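Local coordinates for protein glycine betaine/carnitine/choline ABC transporter (Staphylococcus aureus subsp. aureus Mu50, PDB 3O66) that probably captures glycine betaine, carnitine, choline or related solutes as the substrate-binding component of an ABC transporter, at residues 17-22 / 259-264; 250-255 / 272-277. All coordinates share one frame; numbering follows the deposited sequence.

Interaction 1 of 2, residues 17-22 / 259-264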
ATOM      1  N   SER A  17       9.835   1.674  -7.623  1.00 28.31           N
ATOM      2  CA  SER A  17      11.017   0.921  -7.161  1.00 30.12           C
ATOM      3  C   SER A  17      10.820   0.091  -5.880  1.00 30.44           C
ATOM      4  O   SER A  17      11.760  -0.596  -5.431  1.00 32.86           O
ATOM      5  CB  SER A  17      12.267   1.838  -7.047  1.00 32.32           C
ATOM      6  OG  SER A  17      11.948   3.029  -6.336  1.00 35.38           O
ATOM      7  N   THR A  18       9.616   0.091  -5.326  1.00 28.98           N
ATOM      8  CA  THR A  18       9.330  -0.612  -4.066  1.00 28.06           C
ATOM      9  C   THR A  18       9.066  -2.075  -4.387  1.00 27.32           C
ATOM     10  O   THR A  18       8.571  -2.386  -5.474  1.00 26.24           O
ATOM     11  CB  THR A  18       8.085  -0.046  -3.369  1.00 27.76           C
ATOM     12  OG1 THR A  18       6.918  -0.265  -4.193  1.00 26.54           O
ATOM     13  CG2 THR A  18       8.247   1.453  -3.091  1.00 28.02           C
ATOM     14  N   SER A  19       9.440  -2.971  -3.479  1.00 26.64           N
ATOM     15  CA  SER A  19       9.169  -4.401  -3.687  1.00 26.61           C
ATOM     16  C   SER A  19       7.678  -4.656  -3.822  1.00 24.73           C
ATOM     17  O   SER A  19       7.255  -5.458  -4.635  1.00 24.00           O
ATOM     18  CB  SER A  19       9.733  -5.253  -2.547  1.00 26.41           C
ATOM     19  OG  SER A  19      11.131  -5.098  -2.530  1.00 29.10           O
ATOM     20  N   GLU A  20       6.891  -3.932  -3.043  1.00 23.81           N
ATOM     21  CA  GLU A  20       5.464  -4.070  -3.072  1.00 23.39           C
ATOM     22  C   GLU A  20       4.877  -3.863  -4.477  1.00 22.96           C
ATOM     23  O   GLU A  20       4.111  -4.705  -4.987  1.00 21.89           O
ATOM     24  CB  GLU A  20       4.858  -3.054  -2.122  1.00 23.69           C
ATOM     25  CG  GLU A  20       3.358  -3.185  -2.026  1.00 25.48           C
ATOM     26  CD  GLU A  20       2.814  -2.470  -0.804  1.00 26.43           C
ATOM     27  OE1 GLU A  20       3.163  -2.892   0.320  1.00 26.68           O
ATOM     28  OE2 GLU A  20       2.055  -1.502  -0.981  1.00 25.12           O
ATOM     29  N   SER A  21       5.218  -2.732  -5.085  1.00 22.78           N
ATOM     30  CA  SER A  21       4.781  -2.444  -6.448  1.00 22.61           C
ATOM     31  C   SER A  21       5.309  -3.485  -7.439  1.00 23.23           C
ATOM     32  O   SER A  21       4.577  -3.924  -8.356  1.00 23.32           O
ATOM     33  CB  SER A  21       5.200  -1.040  -6.857  1.00 22.40           C
ATOM     34  OG  SER A  21       4.921  -0.835  -8.224  1.00 23.43           O
ATOM     35  N   GLN A  22       6.563  -3.898  -7.257  1.00 23.25           N
ATOM     36  CA  GLN A  22       7.146  -4.865  -8.189  1.00 23.88           C
ATOM     37  C   GLN A  22       6.481  -6.246  -8.076  1.00 23.23           C
ATOM     38  O   GLN A  22       6.198  -6.877  -9.099  1.00 23.90           O
ATOM     39  CB  GLN A  22       8.660  -4.929  -8.060  1.00 24.70           C
ATOM     40  CG  GLN A  22       9.300  -3.560  -8.376  1.00 28.01           C
ATOM     41  CD  GLN A  22      10.757  -3.508  -8.050  1.00 34.10           C
ATOM     42  OE1 GLN A  22      11.228  -4.160  -7.108  1.00 36.36           O
ATOM     43  NE2 GLN A  22      11.502  -2.721  -8.824  1.00 36.05           N
ATOM     44  N   GLU A 259       9.236 -11.687   1.853  1.00 24.98           N
ATOM     45  CA  GLU A 259       9.823 -12.659   0.932  1.00 26.19           C
ATOM     46  C   GLU A 259      10.832 -11.944   0.019  1.00 26.94           C
ATOM     47  O   GLU A 259      11.875 -12.499  -0.301  1.00 27.84           O
ATOM     48  CB  GLU A 259       8.733 -13.315   0.076  1.00 24.98           C
ATOM     49  CG  GLU A 259       7.782 -14.257   0.828  1.00 27.76           C
ATOM     50  CD  GLU A 259       8.457 -15.497   1.353  1.00 31.42           C
ATOM     51  OE1 GLU A 259       8.995 -16.293   0.548  1.00 33.50           O
ATOM     52  OE2 GLU A 259       8.433 -15.687   2.590  1.00 33.73           O
ATOM     53  N   ALA A 260      10.494 -10.734  -0.430  1.00 26.46           N
ATOM     54  CA  ALA A 260      11.416  -9.978  -1.300  1.00 28.18           C
ATOM     55  C   ALA A 260      12.525  -9.217  -0.553  1.00 30.17           C
ATOM     56  O   ALA A 260      13.688  -9.300  -0.911  1.00 31.51           O
ATOM     57  CB  ALA A 260      10.652  -9.054  -2.231  1.00 26.80           C
ATOM     58  N   ASP A 261      12.164  -8.526   0.512  1.00 31.36           N
ATOM     59  CA  ASP A 261      13.088  -7.630   1.223  1.00 33.93           C
ATOM     60  C   ASP A 261      13.898  -8.289   2.321  1.00 35.16           C
ATOM     61  O   ASP A 261      15.050  -7.928   2.531  1.00 38.02           O
ATOM     62  CB  ASP A 261      12.330  -6.447   1.824  1.00 34.06           C
ATOM     63  CG  ASP A 261      11.777  -5.517   0.779  1.00 36.13           C
ATOM     64  OD1 ASP A 261      12.303  -5.469  -0.363  1.00 38.40           O
ATOM     65  OD2 ASP A 261      10.790  -4.831   1.109  1.00 38.32           O
ATOM     66  N   GLY A 262      13.293  -9.223   3.045  1.00 34.88           N
ATOM     67  CA  GLY A 262      13.989  -9.979   4.106  1.00 35.20           C
ATOM     68  C   GLY A 262      14.642 -11.255   3.593  1.00 35.84           C
ATOM     69  O   GLY A 262      15.760 -11.593   4.005  1.00 37.18           O
ATOM     70  N   LYS A 263      13.969 -11.985   2.704  1.00 34.16           N
ATOM     71  CA  LYS A 263      14.563 -13.238   2.207  1.00 34.59           C
ATOM     72  C   LYS A 263      15.292 -13.035   0.875  1.00 34.06           C
ATOM     73  O   LYS A 263      15.907 -13.951   0.352  1.00 34.23           O
ATOM     74  CB  LYS A 263      13.519 -14.359   2.096  1.00 34.55           C
ATOM     75  CG  LYS A 263      12.587 -14.519   3.315  1.00 36.25           C
ATOM     76  CD  LYS A 263      11.779 -15.809   3.218  1.00 38.07           C
ATOM     77  CE  LYS A 263      10.919 -16.015   4.449  1.00 38.83           C
ATOM     78  NZ  LYS A 263       9.995 -17.170   4.285  1.00 39.54           N
ATOM     79  N   GLY A 264      15.211 -11.828   0.333  1.00 32.99           N
ATOM     80  CA  GLY A 264      15.968 -11.447  -0.861  1.00 33.71           C
ATOM     81  C   GLY A 264      15.508 -12.076  -2.177  1.00 33.51           C
ATOM     82  O   GLY A 264      16.271 -12.096  -3.163  1.00 34.70           O
TER
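Ser-19 OG donates to Asp-261 OD1 at 2.5 Å, a very short hydrogen bond whose exact length is doubtful. The bond joins the start of helix 19-35, which follows the first strand of a type II periplasmic-binding fold, to the C-terminal part of helix 250-261. The fold class rests on the sheet holding that strand, whose order is 2-1-3-5-4 with one antiparallel late strand, 222-227, inserted. The serine hydroxyl stands opposite the carbonyl carbon (chi1 -63°), which sends OG outward to the aspartate. Asp-261 reaches the serine with the end of its side chain, and OD1 does the touching, while OD2 lies 3.7 Å from Ser-19 OG. Beside this polar link the contact is plain packing, with Ala-260 CB set 3.9 Å from Ser-19 CB.

Thr-18 is the N-cap of helix 19-35. Ser-21 N donates to Thr-18 OG1 over 3.1 Å, nearly straight at 160°, so a side chain occupies an amide of the first turn. With the carboxylate of Asp-261 close to this helix start, a favourable interaction with the helix dipole is plausible. An acetate ion, probably from the crystallisation liquor, lies about 6 Å from the Asp-261 side chain. Glu-20, next along the helix, is buried and turns to other partners: Tyr-70 and Asn-114 bind its OE2, Thr-198 and Asn-257 its OE1.

Further along, Gly-264 is the first residue to leave helical phi/psi, with positive phi. Glu-259 pairs with two lysines around this turn: OE1 pairs with Lys-265, and OE2 receives Lys-263 NZ at 2.7 Å, on its syn side and 17° out of the carboxylate plane.

Interaction 2 of 2, residues 250-255 / 272-277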
ATOM      1  N   THR A 250      -3.773  -7.125   4.353  1.00 20.98           N
ATOM      2  CA  THR A 250      -2.578  -6.415   4.834  1.00 21.69           C
ATOM      3  C   THR A 250      -1.486  -7.350   5.394  1.00 21.13           C
ATOM      4  O   THR A 250      -0.297  -7.192   5.058  1.00 20.92           O
ATOM      5  CB  THR A 250      -2.973  -5.307   5.806  1.00 22.13           C
ATOM      6  OG1 THR A 250      -3.868  -4.435   5.098  1.00 23.38           O
ATOM      7  CG2 THR A 250      -1.753  -4.488   6.275  1.00 23.85           C
ATOM      8  N   SER A 251      -1.901  -8.330   6.188  1.00 20.30           N
ATOM      9  CA  SER A 251      -0.994  -9.361   6.750  1.00 20.93           C
ATOM     10  C   SER A 251      -0.273 -10.134   5.629  1.00 20.32           C
ATOM     11  O   SER A 251       0.902 -10.446   5.717  1.00 20.77           O
ATOM     12  CB  SER A 251      -1.807 -10.372   7.581  1.00 21.54           C
ATOM     13  OG  SER A 251      -2.392  -9.752   8.722  1.00 26.09           O
ATOM     14  N   GLU A 252      -0.993 -10.427   4.555  0.50 19.88           N
ATOM     15  CA  GLU A 252      -0.406 -11.157   3.430  0.50 19.28           C
ATOM     16  C   GLU A 252       0.598 -10.296   2.661  0.50 19.53           C
ATOM     17  O   GLU A 252       1.645 -10.789   2.251  0.50 19.20           O
ATOM     18  CB  GLU A 252      -1.499 -11.672   2.488  0.50 18.92           C
ATOM     19  CG  GLU A 252      -1.000 -12.626   1.427  0.50 17.69           C
ATOM     20  CD  GLU A 252      -0.439 -13.917   2.007  0.50 21.43           C
ATOM     21  OE1 GLU A 252      -0.724 -14.246   3.186  0.50 19.93           O
ATOM     22  OE2 GLU A 252       0.265 -14.624   1.249  0.50 23.48           O
HETATM   23  N   MSE A 253       0.290  -9.013   2.480  1.00 19.89           N
HETATM   24  CA  MSE A 253       1.229  -8.090   1.806  1.00 20.25           C
HETATM   25  C   MSE A 253       2.497  -7.951   2.629  1.00 20.48           C
HETATM   26  O   MSE A 253       3.575  -7.848   2.049  1.00 21.16           O
HETATM   27  CB  MSE A 253       0.604  -6.700   1.606  1.00 19.55           C
HETATM   28  CG  MSE A 253       1.384  -5.772   0.611  1.00 20.37           C
HETATM   29 SE   MSE A 253       1.433  -6.535  -1.216  0.75 22.96          SE
HETATM   30  CE  MSE A 253       3.297  -7.135  -1.276  1.00 19.87           C
ATOM     31  N   GLN A 254       2.364  -7.901   3.961  1.00 19.52           N
ATOM     32  CA  GLN A 254       3.535  -7.881   4.838  1.00 20.17           C
ATOM     33  C   GLN A 254       4.397  -9.113   4.582  1.00 20.36           C
ATOM     34  O   GLN A 254       5.619  -8.988   4.377  1.00 21.92           O
ATOM     35  CB  GLN A 254       3.140  -7.818   6.312  1.00 19.84           C
ATOM     36  CG  GLN A 254       2.497  -6.477   6.753  1.00 19.48           C
ATOM     37  CD  GLN A 254       1.663  -6.659   7.997  1.00 20.41           C
ATOM     38  OE1 GLN A 254       1.612  -7.763   8.557  1.00 19.66           O
ATOM     39  NE2 GLN A 254       1.011  -5.588   8.454  1.00 19.20           N
ATOM     40  N   ARG A 255       3.754 -10.290   4.538  1.00 19.92           N
ATOM     41  CA  ARG A 255       4.463 -11.539   4.268  1.00 20.61           C
ATOM     42  C   ARG A 255       5.135 -11.565   2.903  1.00 20.57           C
ATOM     43  O   ARG A 255       6.266 -12.050   2.773  1.00 21.11           O
ATOM     44  CB  ARG A 255       3.558 -12.794   4.415  1.00 21.62           C
ATOM     45  CG  ARG A 255       3.305 -13.214   5.879  1.00 23.87           C
ATOM     46  CD  ARG A 255       2.458 -14.520   5.961  1.00 25.01           C
ATOM     47  NE  ARG A 255       1.067 -14.265   5.582  1.00 26.28           N
ATOM     48  CZ  ARG A 255       0.129 -13.796   6.407  1.00 25.34           C
ATOM     49  NH1 ARG A 255      -1.095 -13.596   5.951  1.00 24.64           N
ATOM     50  NH2 ARG A 255       0.413 -13.507   7.678  1.00 25.71           N
ATOM     51  N   GLU A 272       5.021 -15.194  -8.663  0.50 23.49           N
ATOM     52  CA  GLU A 272       4.668 -16.474  -9.267  0.50 24.19           C
ATOM     53  C   GLU A 272       4.360 -17.545  -8.229  0.50 24.21           C
ATOM     54  O   GLU A 272       3.425 -18.313  -8.412  0.50 24.18           O
ATOM     55  CB  GLU A 272       5.743 -16.958 -10.232  0.50 25.07           C
ATOM     56  CG  GLU A 272       5.267 -18.092 -11.147  0.50 25.73           C
ATOM     57  CD  GLU A 272       6.242 -18.380 -12.296  0.50 29.09           C
ATOM     58  OE1 GLU A 272       7.473 -18.262 -12.080  0.50 28.63           O
ATOM     59  OE2 GLU A 272       5.773 -18.730 -13.413  0.50 28.60           O
ATOM     60  N   GLU A 273       5.133 -17.587  -7.142  1.00 24.59           N
ATOM     61  CA  GLU A 273       4.870 -18.549  -6.083  1.00 25.17           C
ATOM     62  C   GLU A 273       3.479 -18.350  -5.453  1.00 24.36           C
ATOM     63  O   GLU A 273       2.747 -19.337  -5.216  1.00 23.90           O
ATOM     64  CB  GLU A 273       5.998 -18.549  -5.033  1.00 26.18           C
ATOM     65  CG  GLU A 273       7.310 -19.043  -5.614  1.00 30.00           C
ATOM     66  CD  GLU A 273       8.460 -19.147  -4.606  1.00 35.41           C
ATOM     67  OE1 GLU A 273       8.356 -18.643  -3.453  1.00 36.49           O
ATOM     68  OE2 GLU A 273       9.489 -19.743  -4.998  1.00 37.04           O
ATOM     69  N   PHE A 274       3.119 -17.087  -5.242  1.00 23.20           N
ATOM     70  CA  PHE A 274       1.801 -16.717  -4.732  1.00 23.42           C
ATOM     71  C   PHE A 274       0.707 -17.174  -5.718  1.00 22.89           C
ATOM     72  O   PHE A 274      -0.279 -17.804  -5.319  1.00 23.30           O
ATOM     73  CB  PHE A 274       1.724 -15.207  -4.492  1.00 22.53           C
ATOM     74  CG  PHE A 274       0.422 -14.752  -3.891  1.00 22.28           C
ATOM     75  CD1 PHE A 274       0.162 -14.958  -2.537  1.00 21.69           C
ATOM     76  CD2 PHE A 274      -0.517 -14.105  -4.681  1.00 22.88           C
ATOM     77  CE1 PHE A 274      -1.043 -14.528  -1.946  1.00 24.85           C
ATOM     78  CE2 PHE A 274      -1.753 -13.649  -4.119  1.00 23.79           C
ATOM     79  CZ  PHE A 274      -2.006 -13.867  -2.742  1.00 24.69           C
ATOM     80  N   LEU A 275       0.897 -16.876  -6.995  1.00 22.26           N
ATOM     81  CA  LEU A 275      -0.076 -17.265  -7.998  1.00 22.59           C
ATOM     82  C   LEU A 275      -0.245 -18.777  -8.044  1.00 23.47           C
ATOM     83  O   LEU A 275      -1.373 -19.267  -8.113  1.00 23.17           O
ATOM     84  CB  LEU A 275       0.289 -16.757  -9.401  1.00 22.54           C
ATOM     85  CG  LEU A 275       0.090 -15.271  -9.566  1.00 22.92           C
ATOM     86  CD1 LEU A 275       0.715 -14.754 -10.882  1.00 22.56           C
ATOM     87  CD2 LEU A 275      -1.435 -14.894  -9.413  1.00 24.94           C
ATOM     88  N   LYS A 276       0.873 -19.514  -7.991  1.00 23.72           N
ATOM     89  CA  LYS A 276       0.789 -20.976  -8.031  1.00 25.50           C
ATOM     90  C   LYS A 276       0.071 -21.521  -6.796  1.00 24.98           C
ATOM     91  O   LYS A 276      -0.732 -22.435  -6.895  1.00 24.14           O
ATOM     92  CB  LYS A 276       2.181 -21.606  -8.171  1.00 26.39           C
ATOM     93  CG  LYS A 276       2.781 -21.406  -9.564  1.00 29.70           C
ATOM     94  CD  LYS A 276       3.976 -22.343  -9.768  1.00 35.93           C
ATOM     95  CE  LYS A 276       4.629 -22.210 -11.170  1.00 40.79           C
ATOM     96  NZ  LYS A 276       3.681 -21.822 -12.268  1.00 41.48           N
ATOM     97  N   LYS A 277       0.347 -20.926  -5.641  1.00 25.33           N
ATOM     98  CA  LYS A 277      -0.277 -21.335  -4.372  1.00 26.71           C
ATOM     99  C   LYS A 277      -1.805 -21.207  -4.459  1.00 25.81           C
ATOM    100  O   LYS A 277      -2.533 -21.975  -3.836  1.00 26.04           O
ATOM    101  CB  LYS A 277       0.251 -20.446  -3.230  1.00 27.50           C
ATOM    102  CG  LYS A 277      -0.153 -20.891  -1.840  1.00 31.19           C
ATOM    103  CD  LYS A 277       0.272 -19.872  -0.767  1.00 37.00           C
ATOM    104  CE  LYS A 277      -0.556 -20.053   0.495  1.00 39.54           C
ATOM    105  NZ  LYS A 277      -0.355 -18.929   1.492  1.00 41.26           N
TER
HETATM  106  O   HOH W   1      -1.663 -17.001   0.700  1.00 36.77           O
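Glu-252 OE2 lies at the edge of the Phe-274 ring, near its plane and 3.5 Å from CE1. A carboxylate oxygen there faces the slightly positive C-H rim, while Glu-252 CG adds aliphatic packing 3.9 Å from the same CE1. The carboxylate and ring planes are 33° apart. Glu-252 was modelled in two conformers, so this geometry belongs to one of them. A bend at chi2 (64°) turns its carboxylate across to the ring.

Lys-277 NZ stops 4.4 Å from Glu-252 OE2, beyond a salt bridge. A water spans the gap, accepting from Lys-277 NZ at a suspiciously short 2.5 Å and donating weakly to Glu-252 OE2 at 3.1 Å, so this bridge is doubtful. Segments 250-255 and 272-277, on the last two helices of this type II periplasmic-binding fold, thus meet here through a ring edge and a tentative water bridge.

Behind the carboxylate, Arg-255 grips Glu-252 OE1 side-on, NH1 at 2.9 Å and NE at 3.0 Å from it, the oxygen being only 4° out of the guanidinium plane. Ser-251 O sits over one guanidinium face. On the other helix, Phe-274 packs against Met-27 of helix 19-35, and its ring meets that of His-278.

From the N terminus, residues 17-22 leave the first strand and enter helix 19-35. The chain then runs through 236 residues, including the entire second five-stranded sheet, before residues 259-264 close that long loop in interaction 1. Interaction 2 starts earlier, at residues 250-255, and closes a loop of only 16 residues at 272-277. The order of segments therefore alternates, and the two contacts cross. Helix 250-261 serves both, pairing through its C-terminal part with the start of helix 19-35 and through its N-terminal half with helix 267-277. The contact centres are 12 Å apart, and they touch directly where Glu-20 OE1 packs 3.4 Å from Met-253 CG.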